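Local atomic coordinates of GRAS family transcription factor containing protein, expressed (Oryza sativa Japonica Group, PDB entry 5HYZ), a protein that binds DNA in vitro and, as a probable GRAS-family transcription factor, takes part in plant development and in resistance to abiotic stress. Residues C11-A16 with G250-F255; S52-C57 with P298-D303; V244-A249 with A256-Y261; Y262-E267 with L361-R366. All coordinates share one frame; numbering follows the deposited sequence.

Interaction 1: residues C11-A16 with G250-F255; sequences CSRAAA and GFVDRF
Helical segments 11-16 and 251-255 run nearly antiparallel, at 167° with their axes 9.6 Å apart, and come closest at Arg-13 and Val-252. Ser-12 carries the centre of the contact. Its CB sits squarely over the face of Phe-255, 3.5 Å from the ring centroid, in a CH-pi contact. With chi1 at 64°, OG is held between the backbone N and the carbonyl carbon, above the CD1 side of the same ring. Phe-255 also packs edge-to-face with Phe-47 of helix 39-57. Phe-251 turns its edge instead: CE2 lies 3.8 Å from the carbonyl O of Ser-12, which is in the plane of the ring. The pair joins helix 3-16, in the predicted LRI (leucine-repeat) region of the GRAS domain, to the start of helix 251-272 in the predicted PFYRE region. Val-252 divides its two branches, CG1 touching CG of Arg-13 and CG2 pressing on Ala-16 CB at 3.4 Å, a tight carbon pair. One water spans the helices, donating to Ser-12 OG (2.9 Å) and to Val-252 O (2.8 Å). The hydroxyl is also hydrogen-bonded to Leu-9 O. Ser-12 thus lays its carbon on an aromatic face while its buried OG stays satisfied, water supplying the polar link.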
loop_
_atom_site.group_PDB
_atom_site.type_symbol
_atom_site.label_atom_id
_atom_site.label_comp_id
_atom_site.label_asym_id
_atom_site.label_seq_id
_atom_site.Cartn_x
_atom_site.Cartn_y
_atom_site.Cartn_z
ATOM N N CYS A 11 -17.167 13.560 -34.262
ATOM C CA CYS A 11 -17.981 12.431 -34.683
ATOM C C CYS A 11 -19.260 12.320 -33.873
ATOM O O CYS A 11 -20.336 12.157 -34.439
ATOM C CB CYS A 11 -17.189 11.103 -34.573
ATOM S SG CYS A 11 -16.004 10.874 -35.928
ATOM N N SER A 12 -19.163 12.373 -32.538
ATOM C CA SER A 12 -20.390 12.214 -31.745
ATOM C C SER A 12 -21.401 13.320 -32.069
ATOM O O SER A 12 -22.613 13.079 -32.113
ATOM C CB SER A 12 -20.089 12.222 -30.226
ATOM O OG SER A 12 -19.557 13.466 -29.798
ATOM N N ARG A 13 -20.884 14.521 -32.313
ATOM C CA ARG A 13 -21.793 15.648 -32.585
ATOM C C ARG A 13 -22.499 15.442 -33.923
ATOM O O ARG A 13 -23.698 15.574 -34.023
ATOM C CB ARG A 13 -21.038 16.972 -32.576
ATOM C CG ARG A 13 -20.532 17.343 -31.179
ATOM C CD ARG A 13 -20.116 18.783 -31.081
ATOM N NE ARG A 13 -18.935 19.072 -31.874
ATOM C CZ ARG A 13 -17.694 18.900 -31.466
ATOM N NH1 ARG A 13 -17.451 18.439 -30.246
ATOM N NH2 ARG A 13 -16.674 19.203 -32.280
ATOM N N ALA A 14 -21.723 15.096 -34.935
ATOM C CA ALA A 14 -22.286 14.771 -36.261
ATOM C C ALA A 14 -23.303 13.679 -36.175
ATOM O O ALA A 14 -24.362 13.741 -36.804
ATOM C CB ALA A 14 -21.160 14.386 -37.227
ATOM N N ALA A 15 -23.017 12.657 -35.369
ATOM C CA ALA A 15 -23.916 11.517 -35.250
ATOM C C ALA A 15 -25.280 11.941 -34.734
ATOM O O ALA A 15 -26.311 11.401 -35.139
ATOM C CB ALA A 15 -23.288 10.433 -34.300
ATOM N N ALA A 16 -25.278 12.911 -33.817
ATOM C CA ALA A 16 -26.530 13.305 -33.186
ATOM C C ALA A 16 -27.356 14.300 -34.043
ATOM O O ALA A 16 -28.479 14.631 -33.680
ATOM C CB ALA A 16 -26.252 13.911 -31.798
ATOM N N GLY A 250 -28.119 14.267 -22.059
ATOM C CA GLY A 250 -28.408 13.693 -23.368
ATOM C C GLY A 250 -27.129 13.111 -23.945
ATOM O O GLY A 250 -26.034 13.269 -23.373
ATOM N N PHE A 251 -27.259 12.445 -25.087
ATOM C CA PHE A 251 -26.134 11.691 -25.639
ATOM C C PHE A 251 -24.897 12.521 -25.898
ATOM O O PHE A 251 -23.811 12.106 -25.537
ATOM C CB PHE A 251 -26.525 10.987 -26.945
ATOM C CG PHE A 251 -25.342 10.431 -27.680
ATOM C CD1 PHE A 251 -24.739 9.257 -27.235
ATOM C CD2 PHE A 251 -24.814 11.088 -28.793
ATOM C CE1 PHE A 251 -23.602 8.729 -27.915
ATOM C CE2 PHE A 251 -23.700 10.572 -29.465
ATOM C CZ PHE A 251 -23.114 9.376 -29.022
ATOM N N VAL A 252 -24.997 13.689 -26.529
ATOM C CA VAL A 252 -23.755 14.405 -26.845
ATOM C C VAL A 252 -22.976 14.854 -25.580
ATOM O O VAL A 252 -21.729 14.749 -25.496
ATOM C CB VAL A 252 -24.027 15.647 -27.732
ATOM C CG1 VAL A 252 -22.803 16.532 -27.833
ATOM C CG2 VAL A 252 -24.524 15.218 -29.133
ATOM N N ASP A 253 -23.720 15.329 -24.578
ATOM C CA ASP A 253 -23.101 15.661 -23.279
ATOM C C ASP A 253 -22.545 14.431 -22.568
ATOM O O ASP A 253 -21.450 14.502 -21.994
ATOM C CB ASP A 253 -24.103 16.356 -22.346
ATOM C CG ASP A 253 -24.417 17.774 -22.780
ATOM O OD1 ASP A 253 -23.470 18.473 -23.165
ATOM O OD2 ASP A 253 -25.597 18.173 -22.744
ATOM N N ARG A 254 -23.275 13.313 -22.598
ATOM C CA ARG A 254 -22.782 12.098 -21.914
ATOM C C ARG A 254 -21.531 11.634 -22.560
ATOM O O ARG A 254 -20.613 11.198 -21.887
ATOM C CB ARG A 254 -23.750 10.911 -21.942
ATOM C CG ARG A 254 -24.989 10.991 -21.075
ATOM C CD ARG A 254 -25.546 9.603 -20.782
ATOM N NE ARG A 254 -25.678 8.697 -21.946
ATOM C CZ ARG A 254 -26.640 8.784 -22.867
ATOM N NH1 ARG A 254 -27.560 9.755 -22.815
ATOM N NH2 ARG A 254 -26.690 7.898 -23.857
ATOM N N PHE A 255 -21.520 11.649 -23.892
ATOM C CA PHE A 255 -20.294 11.256 -24.609
ATOM C C PHE A 255 -19.116 12.117 -24.247
ATOM O O PHE A 255 -18.019 11.605 -23.969
ATOM C CB PHE A 255 -20.596 11.264 -26.137
ATOM C CG PHE A 255 -19.492 10.684 -26.987
ATOM C CD1 PHE A 255 -18.321 11.419 -27.207
ATOM C CD2 PHE A 255 -19.657 9.449 -27.601
ATOM C CE1 PHE A 255 -17.321 10.915 -28.004
ATOM C CE2 PHE A 255 -18.656 8.922 -28.416
ATOM C CZ PHE A 255 -17.482 9.671 -28.618
HETATM O O HOH W 1 -19.700 14.976 -27.346
#

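Interaction 2: residues S52-C57 with P298-D303; sequences SRRLAC and PEEGAD
Arg-54 reaches across to Glu-300 and takes hold of it end-on, NH1 and NH2 both donating to the single oxygen OE2. The two bonds are nearly equal, 2.9 Å from NH1 to OE2 and 3.0 Å from NH2 to OE2, and both are bent (146° and 141°), as expected when one atom is shared between two N-H groups. OE2 lies close to the guanidinium plane and is approached on its anti side, while the carboxylate stands almost perpendicular to that plane, at 82°. The arginine arrives with CG anti to the backbone N and its chain extended as far as NE; the glutamate chain is bent at chi2. The salt bridge fastens helix 39-57, in the predicted LRI region of the GRAS domain, to the loop that follows helix 278-296, at the start of the predicted SAW region. It belongs to a wider charge cluster, since OE2 also pairs with Arg-254 and OE1 with Arg-304, while Arg-54 NH1 donates in addition to Gly-297 O. Such a cluster would be expected to keep the carboxylate ionised. Beside it, Pro-298 lies against the helix backbone, its N 3.8 Å from Arg-54 CA. The ring spans two side chains: CD faces Arg-53 CB at 4.1 Å, and CB touches both CB and SG of Cys-57, each at 3.7 Å.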
loop_
_atom_site.group_PDB
_atom_site.type_symbol
_atom_site.label_atom_id
_atom_site.label_comp_id
_atom_site.label_asym_id
_atom_site.label_seq_id
_atom_site.Cartn_x
_atom_site.Cartn_y
_atom_site.Cartn_z
ATOM N N SER A 52 -19.792 3.092 -33.035
ATOM C CA SER A 52 -20.220 2.196 -34.132
ATOM C C SER A 52 -21.401 1.360 -33.767
ATOM O O SER A 52 -22.343 1.275 -34.527
ATOM C CB SER A 52 -19.112 1.226 -34.558
ATOM O OG SER A 52 -17.978 1.918 -34.976
ATOM N N ARG A 53 -21.339 0.698 -32.621
ATOM C CA ARG A 53 -22.470 -0.121 -32.203
ATOM C C ARG A 53 -23.765 0.676 -32.054
ATOM O O ARG A 53 -24.839 0.219 -32.441
ATOM C CB ARG A 53 -22.170 -0.825 -30.880
ATOM C CG ARG A 53 -21.227 -1.992 -30.984
ATOM C CD ARG A 53 -21.076 -2.644 -29.614
ATOM N NE ARG A 53 -20.801 -4.073 -29.716
ATOM C CZ ARG A 53 -19.586 -4.611 -29.638
ATOM N NH1 ARG A 53 -18.525 -3.833 -29.457
ATOM N NH2 ARG A 53 -19.429 -5.927 -29.748
ATOM N N ARG A 54 -23.660 1.869 -31.476
ATOM C CA ARG A 54 -24.824 2.759 -31.393
ATOM C C ARG A 54 -25.436 3.012 -32.784
ATOM O O ARG A 54 -26.642 2.923 -32.968
ATOM C CB ARG A 54 -24.424 4.115 -30.755
ATOM C CG ARG A 54 -25.641 5.017 -30.458
ATOM C CD ARG A 54 -25.159 6.317 -29.863
ATOM N NE ARG A 54 -26.246 7.275 -29.659
ATOM C CZ ARG A 54 -27.095 7.293 -28.634
ATOM N NH1 ARG A 54 -27.036 6.407 -27.654
ATOM N NH2 ARG A 54 -28.012 8.262 -28.575
ATOM N N LEU A 55 -24.584 3.341 -33.745
ATOM C CA LEU A 55 -25.057 3.637 -35.097
ATOM C C LEU A 55 -25.623 2.407 -35.772
ATOM O O LEU A 55 -26.596 2.503 -36.499
ATOM C CB LEU A 55 -23.922 4.232 -35.917
ATOM C CG LEU A 55 -23.578 5.610 -35.403
ATOM C CD1 LEU A 55 -22.478 6.275 -36.191
ATOM C CD2 LEU A 55 -24.843 6.450 -35.393
ATOM N N ALA A 56 -25.049 1.240 -35.495
ATOM C CA ALA A 56 -25.505 0.023 -36.146
ATOM C C ALA A 56 -26.875 -0.390 -35.625
ATOM O O ALA A 56 -27.709 -0.911 -36.366
ATOM C CB ALA A 56 -24.501 -1.094 -35.931
ATOM N N CYS A 57 -27.126 -0.175 -34.334
ATOM C CA CYS A 57 -28.421 -0.594 -33.800
ATOM C C CYS A 57 -29.550 0.355 -34.187
ATOM O O CYS A 57 -30.708 -0.058 -34.276
ATOM C CB CYS A 57 -28.341 -0.757 -32.286
ATOM S SG CYS A 57 -27.180 -2.077 -31.851
ATOM N N PRO A 298 -25.664 1.691 -27.883
ATOM C CA PRO A 298 -27.017 1.738 -28.442
ATOM C C PRO A 298 -28.108 2.094 -27.449
ATOM O O PRO A 298 -29.040 2.828 -27.792
ATOM C CB PRO A 298 -27.225 0.317 -28.967
ATOM C CG PRO A 298 -26.133 -0.521 -28.361
ATOM C CD PRO A 298 -24.986 0.411 -28.172
ATOM N N GLU A 299 -27.987 1.595 -26.227
ATOM C CA GLU A 299 -29.155 1.577 -25.338
ATOM C C GLU A 299 -29.625 2.958 -24.881
ATOM O O GLU A 299 -28.809 3.848 -24.586
ATOM C CB GLU A 299 -28.869 0.696 -24.116
ATOM C CG GLU A 299 -28.691 -0.778 -24.450
ATOM C CD GLU A 299 -28.398 -1.612 -23.220
ATOM O OE1 GLU A 299 -27.693 -1.107 -22.308
ATOM O OE2 GLU A 299 -28.881 -2.768 -23.170
ATOM N N GLU A 300 -30.945 3.140 -24.821
ATOM C CA GLU A 300 -31.495 4.399 -24.292
ATOM C C GLU A 300 -32.749 4.187 -23.442
ATOM O O GLU A 300 -33.353 3.099 -23.452
ATOM C CB GLU A 300 -31.806 5.388 -25.426
ATOM C CG GLU A 300 -30.572 5.999 -26.110
ATOM C CD GLU A 300 -29.843 7.028 -25.235
ATOM O OE1 GLU A 300 -30.267 7.236 -24.063
ATOM O OE2 GLU A 300 -28.861 7.644 -25.730
ATOM N N GLY A 301 -33.121 5.242 -22.713
ATOM C CA GLY A 301 -34.283 5.229 -21.840
ATOM C C GLY A 301 -34.106 4.179 -20.780
ATOM O O GLY A 301 -33.008 4.006 -20.236
ATOM N N ALA A 302 -35.175 3.447 -20.506
ATOM C CA ALA A 302 -35.159 2.399 -19.494
ATOM C C ALA A 302 -34.159 1.287 -19.832
ATOM O O ALA A 302 -33.765 0.509 -18.960
ATOM C CB ALA A 302 -36.573 1.804 -19.311
ATOM N N ASP A 303 -33.743 1.200 -21.090
ATOM C CA ASP A 303 -32.765 0.184 -21.445
ATOM C C ASP A 303 -31.343 0.594 -21.053
ATOM O O ASP A 303 -30.468 -0.273 -20.894
ATOM C CB ASP A 303 -32.834 -0.132 -22.937
ATOM C CG ASP A 303 -34.106 -0.871 -23.305
ATOM O OD1 ASP A 303 -34.174 -2.094 -23.043
ATOM O OD2 ASP A 303 -35.044 -0.225 -23.830
#

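Interaction 3: residues V244-A249 with A256-Y261; sequences VSLNRA and ANALSY
Val-244 lies on Tyr-261 where the chain leaves strand 236-242 of the central sheet and loops round to enter helix 251-272, a strand-loop-helix connection in the predicted PFYRE region of the GRAS domain. Here the packing is close. The valine CB and CG1 both lie over one face of the tyrosine ring, CG1 3.9 Å from the centroid and only 7° off the normal, a CH-pi contact in which the two side chains cross at about a right angle. A chi1 of 61° sets CG1 over the ring and leaves CG2 for the helix itself, where it meets Tyr-261 CB at 3.6 Å and the carbonyl O of Asn-257 at the same distance. Arg-366 of the neighbouring strand 366-374 touches both Val-244 and Tyr-261. Leu-246 fills in farther along: its CD2 comes within 3.8 Å of both the N and the CB of Ala-258.

Between these two buried residues of the loop, Ser-245 belongs to the looser, partly exposed side, and what it offers the helix is chiefly its backbone carbonyl. Its CB comes no nearer to Asn-257 than 3.8 Å, at ND2. That same amide nitrogen makes the polar link: Asn-257 ND2 donates to Ser-245 O over 3.0 Å, nearly straight at 165°, and meets an oxygen lone pair in the carbonyl plane.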
loop_
_atom_site.group_PDB
_atom_site.type_symbol
_atom_site.label_atom_id
_atom_site.label_comp_id
_atom_site.label_asym_id
_atom_site.label_seq_id
_atom_site.Cartn_x
_atom_site.Cartn_y
_atom_site.Cartn_z
ATOM N N VAL A 244 -18.755 11.459 -12.373
ATOM C CA VAL A 244 -18.964 11.715 -13.829
ATOM C C VAL A 244 -20.466 11.719 -14.046
ATOM O O VAL A 244 -21.156 10.911 -13.443
ATOM C CB VAL A 244 -18.224 10.672 -14.729
ATOM C CG1 VAL A 244 -18.738 9.259 -14.463
ATOM C CG2 VAL A 244 -18.382 11.081 -16.230
ATOM N N SER A 245 -20.966 12.693 -14.832
ATOM C CA SER A 245 -22.398 12.863 -14.984
ATOM C C SER A 245 -22.896 12.060 -16.208
ATOM O O SER A 245 -22.825 12.535 -17.348
ATOM C CB SER A 245 -22.738 14.376 -15.150
ATOM O OG SER A 245 -24.162 14.519 -15.206
ATOM N N LEU A 246 -23.356 10.843 -15.964
ATOM C CA LEU A 246 -23.776 9.951 -17.036
ATOM C C LEU A 246 -25.167 9.444 -16.744
ATOM O O LEU A 246 -25.434 8.253 -16.850
ATOM C CB LEU A 246 -22.816 8.774 -17.176
ATOM C CG LEU A 246 -21.371 9.157 -17.420
ATOM C CD1 LEU A 246 -20.471 7.931 -17.550
ATOM C CD2 LEU A 246 -21.221 9.999 -18.717
ATOM N N ASN A 247 -26.064 10.321 -16.312
ATOM C CA ASN A 247 -27.383 9.831 -15.935
ATOM C C ASN A 247 -28.431 10.418 -16.876
ATOM O O ASN A 247 -28.714 9.832 -17.918
ATOM C CB ASN A 247 -27.733 10.159 -14.486
ATOM C CG ASN A 247 -28.983 9.409 -14.027
ATOM O OD1 ASN A 247 -29.397 8.423 -14.664
ATOM N ND2 ASN A 247 -29.579 9.847 -12.925
ATOM N N ARG A 248 -28.946 11.593 -16.546
ATOM C CA ARG A 248 -30.027 12.175 -17.363
ATOM C C ARG A 248 -29.543 13.058 -18.485
ATOM O O ARG A 248 -30.352 13.488 -19.300
ATOM C CB ARG A 248 -30.999 12.966 -16.476
ATOM C CG ARG A 248 -31.813 12.027 -15.647
ATOM C CD ARG A 248 -32.786 12.704 -14.734
ATOM N NE ARG A 248 -33.184 11.788 -13.665
ATOM C CZ ARG A 248 -33.835 10.638 -13.847
ATOM N NH1 ARG A 248 -34.177 10.220 -15.074
ATOM N NH2 ARG A 248 -34.155 9.897 -12.789
ATOM N N ALA A 249 -28.245 13.311 -18.569
ATOM C CA ALA A 249 -27.749 14.174 -19.625
ATOM C C ALA A 249 -28.033 13.480 -20.994
ATOM O O ALA A 249 -28.195 12.246 -21.064
ATOM C CB ALA A 249 -26.289 14.456 -19.455
ATOM N N ALA A 256 -19.296 13.443 -24.225
ATOM C CA ALA A 256 -18.201 14.301 -23.812
ATOM C C ALA A 256 -17.723 14.087 -22.337
ATOM O O ALA A 256 -16.528 14.068 -22.054
ATOM C CB ALA A 256 -18.597 15.781 -24.010
ATOM N N ASN A 257 -18.695 13.933 -21.435
ATOM C CA ASN A 257 -18.402 13.728 -20.010
ATOM C C ASN A 257 -17.602 12.421 -19.825
ATOM O O ASN A 257 -16.598 12.346 -19.119
ATOM C CB ASN A 257 -19.731 13.654 -19.239
ATOM C CG ASN A 257 -20.470 14.999 -19.182
ATOM O OD1 ASN A 257 -19.912 16.012 -19.567
ATOM N ND2 ASN A 257 -21.737 14.994 -18.744
ATOM N N ALA A 258 -18.116 11.371 -20.454
ATOM C CA ALA A 258 -17.494 10.051 -20.375
ATOM C C ALA A 258 -16.099 10.084 -20.969
ATOM O O ALA A 258 -15.170 9.528 -20.398
ATOM C CB ALA A 258 -18.401 8.961 -21.079
ATOM N N LEU A 259 -15.939 10.739 -22.115
ATOM C CA LEU A 259 -14.620 10.763 -22.759
ATOM C C LEU A 259 -13.582 11.442 -21.883
ATOM O O LEU A 259 -12.474 10.966 -21.725
ATOM C CB LEU A 259 -14.682 11.455 -24.126
ATOM C CG LEU A 259 -13.411 11.265 -24.956
ATOM C CD1 LEU A 259 -13.276 9.800 -25.408
ATOM C CD2 LEU A 259 -13.478 12.211 -26.137
ATOM N N SER A 260 -13.967 12.550 -21.257
ATOM C CA SER A 260 -13.022 13.241 -20.377
ATOM C C SER A 260 -12.659 12.420 -19.108
ATOM O O SER A 260 -11.481 12.273 -18.706
ATOM C CB SER A 260 -13.624 14.591 -19.973
ATOM O OG SER A 260 -12.873 15.095 -18.892
ATOM N N TYR A 261 -13.696 11.859 -18.495
ATOM C CA TYR A 261 -13.517 10.982 -17.333
ATOM C C TYR A 261 -12.601 9.764 -17.623
ATOM O O TYR A 261 -11.586 9.482 -16.931
ATOM C CB TYR A 261 -14.902 10.546 -16.870
ATOM C CG TYR A 261 -14.922 9.505 -15.784
ATOM C CD1 TYR A 261 -14.600 9.805 -14.441
ATOM C CD2 TYR A 261 -15.294 8.235 -16.085
ATOM C CE1 TYR A 261 -14.625 8.783 -13.483
ATOM C CE2 TYR A 261 -15.345 7.251 -15.130
ATOM C CZ TYR A 261 -15.007 7.529 -13.855
ATOM O OH TYR A 261 -15.104 6.426 -13.028
#

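Interaction 4: residues Y262-E267 with L361-R366; sequences YRSLFE and LAWEKR
Trp-363 packs on Ser-264 and Glu-267, crossing the glutamate side chain at a slant, and can be followed outward atom by atom. Its CB touches Ser-264 CB at 4.1 Å. CG is anti to the backbone N (chi1 178°) and leads to CD1, with the carbonyl O of Ser-264 over one face, toward the rim, 3.8 Å from CD1. At NE1 the contact turns polar: NE1 donates to Glu-267 OE1 over 3.1 Å at 150°, with the oxygen close to the ring plane and met on its anti side. The carboxylate is tilted 69° from the indole. CE2 passes Glu-267 CB, and CZ2 ends 4.0 Å from Glu-267 O. Tyr-349 meets the indole edge-to-face.

Nearer the turn, Ser-264 OG lies 3.3 Å from Arg-366 CG and is linked through a water to Trp-363 O, 2.9 Å from that water. Glu-267 also has a negative neighbour, Glu-364, whose repulsion may be eased by nearby Arg-263. Trp-363 and Arg-366 bond to each other through both backbone N-H groups, with Glu-364 and Lys-365 at positive phi between them. This is the type I' turn of a two-residue beta-hairpin, joining strands 358-363 and 366-374 of the predicted SAW region against helix 251-272.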
loop_
_atom_site.group_PDB
_atom_site.type_symbol
_atom_site.label_atom_id
_atom_site.label_comp_id
_atom_site.label_asym_id
_atom_site.label_seq_id
_atom_site.Cartn_x
_atom_site.Cartn_y
_atom_site.Cartn_z
ATOM N N TYR A 262 -12.944 9.023 -18.676
ATOM C CA TYR A 262 -12.143 7.847 -19.000
ATOM C C TYR A 262 -10.745 8.232 -19.508
ATOM O O TYR A 262 -9.800 7.473 -19.335
ATOM C CB TYR A 262 -12.912 6.947 -20.005
ATOM C CG TYR A 262 -13.916 6.099 -19.245
ATOM C CD1 TYR A 262 -13.485 5.047 -18.437
ATOM C CD2 TYR A 262 -15.284 6.412 -19.259
ATOM C CE1 TYR A 262 -14.389 4.328 -17.678
ATOM C CE2 TYR A 262 -16.176 5.687 -18.546
ATOM C CZ TYR A 262 -15.710 4.640 -17.735
ATOM O OH TYR A 262 -16.583 3.926 -16.965
ATOM N N ARG A 263 -10.591 9.409 -20.108
ATOM C CA ARG A 263 -9.235 9.844 -20.482
ATOM C C ARG A 263 -8.339 9.903 -19.243
ATOM O O ARG A 263 -7.230 9.361 -19.237
ATOM C CB ARG A 263 -9.251 11.222 -21.162
ATOM C CG ARG A 263 -7.873 11.586 -21.742
ATOM C CD ARG A 263 -7.718 13.049 -22.126
ATOM N NE ARG A 263 -7.703 13.928 -20.958
ATOM C CZ ARG A 263 -7.585 15.258 -21.012
ATOM N NH1 ARG A 263 -7.455 15.893 -22.185
ATOM N NH2 ARG A 263 -7.594 15.957 -19.880
ATOM N N SER A 264 -8.855 10.504 -18.169
ATOM C CA SER A 264 -8.067 10.514 -16.913
ATOM C C SER A 264 -7.778 9.105 -16.388
ATOM O O SER A 264 -6.612 8.810 -16.035
ATOM C CB SER A 264 -8.785 11.345 -15.825
ATOM O OG SER A 264 -9.089 12.614 -16.345
ATOM N N LEU A 265 -8.796 8.226 -16.329
ATOM C CA LEU A 265 -8.549 6.843 -15.890
ATOM C C LEU A 265 -7.480 6.110 -16.738
ATOM O O LEU A 265 -6.570 5.412 -16.210
ATOM C CB LEU A 265 -9.820 5.982 -15.927
ATOM C CG LEU A 265 -10.829 6.281 -14.815
ATOM C CD1 LEU A 265 -12.105 5.516 -15.072
ATOM C CD2 LEU A 265 -10.197 5.896 -13.461
ATOM N N PHE A 266 -7.618 6.228 -18.063
ATOM C CA PHE A 266 -6.666 5.561 -18.978
ATOM C C PHE A 266 -5.257 6.082 -18.769
ATOM O O PHE A 266 -4.305 5.283 -18.778
ATOM C CB PHE A 266 -7.094 5.739 -20.459
ATOM C CG PHE A 266 -8.098 4.696 -20.916
ATOM C CD1 PHE A 266 -9.353 4.602 -20.316
ATOM C CD2 PHE A 266 -7.791 3.813 -21.948
ATOM C CE1 PHE A 266 -10.271 3.641 -20.720
ATOM C CE2 PHE A 266 -8.697 2.855 -22.368
ATOM C CZ PHE A 266 -9.936 2.765 -21.772
ATOM N N GLU A 267 -5.115 7.400 -18.605
ATOM C CA GLU A 267 -3.802 7.985 -18.340
ATOM C C GLU A 267 -3.187 7.479 -17.014
ATOM O O GLU A 267 -1.979 7.163 -16.945
ATOM C CB GLU A 267 -3.872 9.489 -18.324
ATOM C CG GLU A 267 -4.021 10.121 -19.688
ATOM C CD GLU A 267 -4.213 11.632 -19.623
ATOM O OE1 GLU A 267 -3.860 12.213 -18.556
ATOM O OE2 GLU A 267 -4.718 12.246 -20.622
ATOM N N LEU A 361 -10.629 12.264 -5.104
ATOM C CA LEU A 361 -9.309 11.941 -5.600
ATOM C C LEU A 361 -9.350 12.276 -7.076
ATOM O O LEU A 361 -10.243 11.839 -7.808
ATOM C CB LEU A 361 -8.976 10.479 -5.365
ATOM C CG LEU A 361 -7.747 9.892 -6.029
ATOM C CD1 LEU A 361 -6.531 10.641 -5.435
ATOM C CD2 LEU A 361 -7.640 8.377 -5.782
ATOM N N ALA A 362 -8.394 13.130 -7.469
ATOM C CA ALA A 362 -8.308 13.653 -8.824
ATOM C C ALA A 362 -7.061 13.236 -9.581
ATOM O O ALA A 362 -6.032 12.933 -8.980
ATOM C CB ALA A 362 -8.381 15.208 -8.745
ATOM N N TRP A 363 -7.167 13.219 -10.914
ATOM C CA TRP A 363 -6.015 12.999 -11.791
ATOM C C TRP A 363 -5.833 14.260 -12.637
ATOM O O TRP A 363 -6.788 14.681 -13.289
ATOM C CB TRP A 363 -6.224 11.775 -12.706
ATOM C CG TRP A 363 -5.056 11.589 -13.635
ATOM C CD1 TRP A 363 -4.962 12.070 -14.924
ATOM C CD2 TRP A 363 -3.813 10.885 -13.375
ATOM N NE1 TRP A 363 -3.754 11.706 -15.471
ATOM C CE2 TRP A 363 -3.033 10.971 -14.559
ATOM C CE3 TRP A 363 -3.302 10.162 -12.284
ATOM C CZ2 TRP A 363 -1.768 10.394 -14.659
ATOM C CZ3 TRP A 363 -2.063 9.595 -12.385
ATOM C CH2 TRP A 363 -1.300 9.712 -13.568
ATOM N N GLU A 364 -4.640 14.877 -12.565
ATOM C CA GLU A 364 -4.422 16.167 -13.279
ATOM C C GLU A 364 -5.549 17.162 -12.988
ATOM O O GLU A 364 -6.109 17.784 -13.891
ATOM C CB GLU A 364 -4.290 15.924 -14.795
ATOM C CG GLU A 364 -3.258 16.840 -15.454
ATOM C CD GLU A 364 -2.674 16.191 -16.698
ATOM O OE1 GLU A 364 -1.478 15.810 -16.667
ATOM O OE2 GLU A 364 -3.428 16.026 -17.688
ATOM N N LYS A 365 -5.885 17.251 -11.708
ATOM C CA LYS A 365 -6.892 18.143 -11.145
ATOM C C LYS A 365 -8.337 17.879 -11.551
ATOM O O LYS A 365 -9.212 18.645 -11.168
ATOM C CB LYS A 365 -6.509 19.591 -11.464
ATOM C CG LYS A 365 -5.088 19.858 -10.937
ATOM C CD LYS A 365 -4.862 21.338 -10.559
ATOM C CE LYS A 365 -3.365 21.590 -10.265
ATOM N NZ LYS A 365 -2.812 20.604 -9.257
ATOM N N ARG A 366 -8.588 16.763 -12.203
ATOM C CA ARG A 366 -9.936 16.343 -12.559
ATOM C C ARG A 366 -10.416 15.285 -11.542
ATOM O O ARG A 366 -9.848 14.218 -11.497
ATOM C CB ARG A 366 -9.921 15.780 -13.994
ATOM C CG ARG A 366 -10.941 14.676 -14.469
ATOM C CD ARG A 366 -12.351 14.878 -14.004
ATOM N NE ARG A 366 -13.401 14.207 -14.777
ATOM C CZ ARG A 366 -14.635 14.093 -14.288
ATOM N NH1 ARG A 366 -14.874 14.567 -13.055
ATOM N NH2 ARG A 366 -15.623 13.531 -14.980
HETATM O O HOH W 2 -7.218 14.552 -16.193
HETATM O O HOH W 3 -1.660 12.653 -17.688
#

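Overall arrangement
Helix 251-272 is the common element: interactions 1, 3 and 4 follow one another along it, tying it to helix 3-16, to its own entry loop and to the SAW hairpin. Interactions 1 and 2, with centres 12 Å apart, merge through a cation-pi contact, with Arg-54 CZ 3.4 Å from Phe-251 CD1. A salt bridge from Arg-254 NH2 to Glu-300 OE2, 2.9 Å long, joins them as well. Arg-254 also links interactions 1 and 3 through a probable hydrogen bond from NH1 to Ala-249 O. Interaction 3 meets interaction 4 where Arg-366 NH2 packs on Tyr-261 CB at 3.6 Å. Interactions 2 and 4 are farthest apart, about 27 Å between centres.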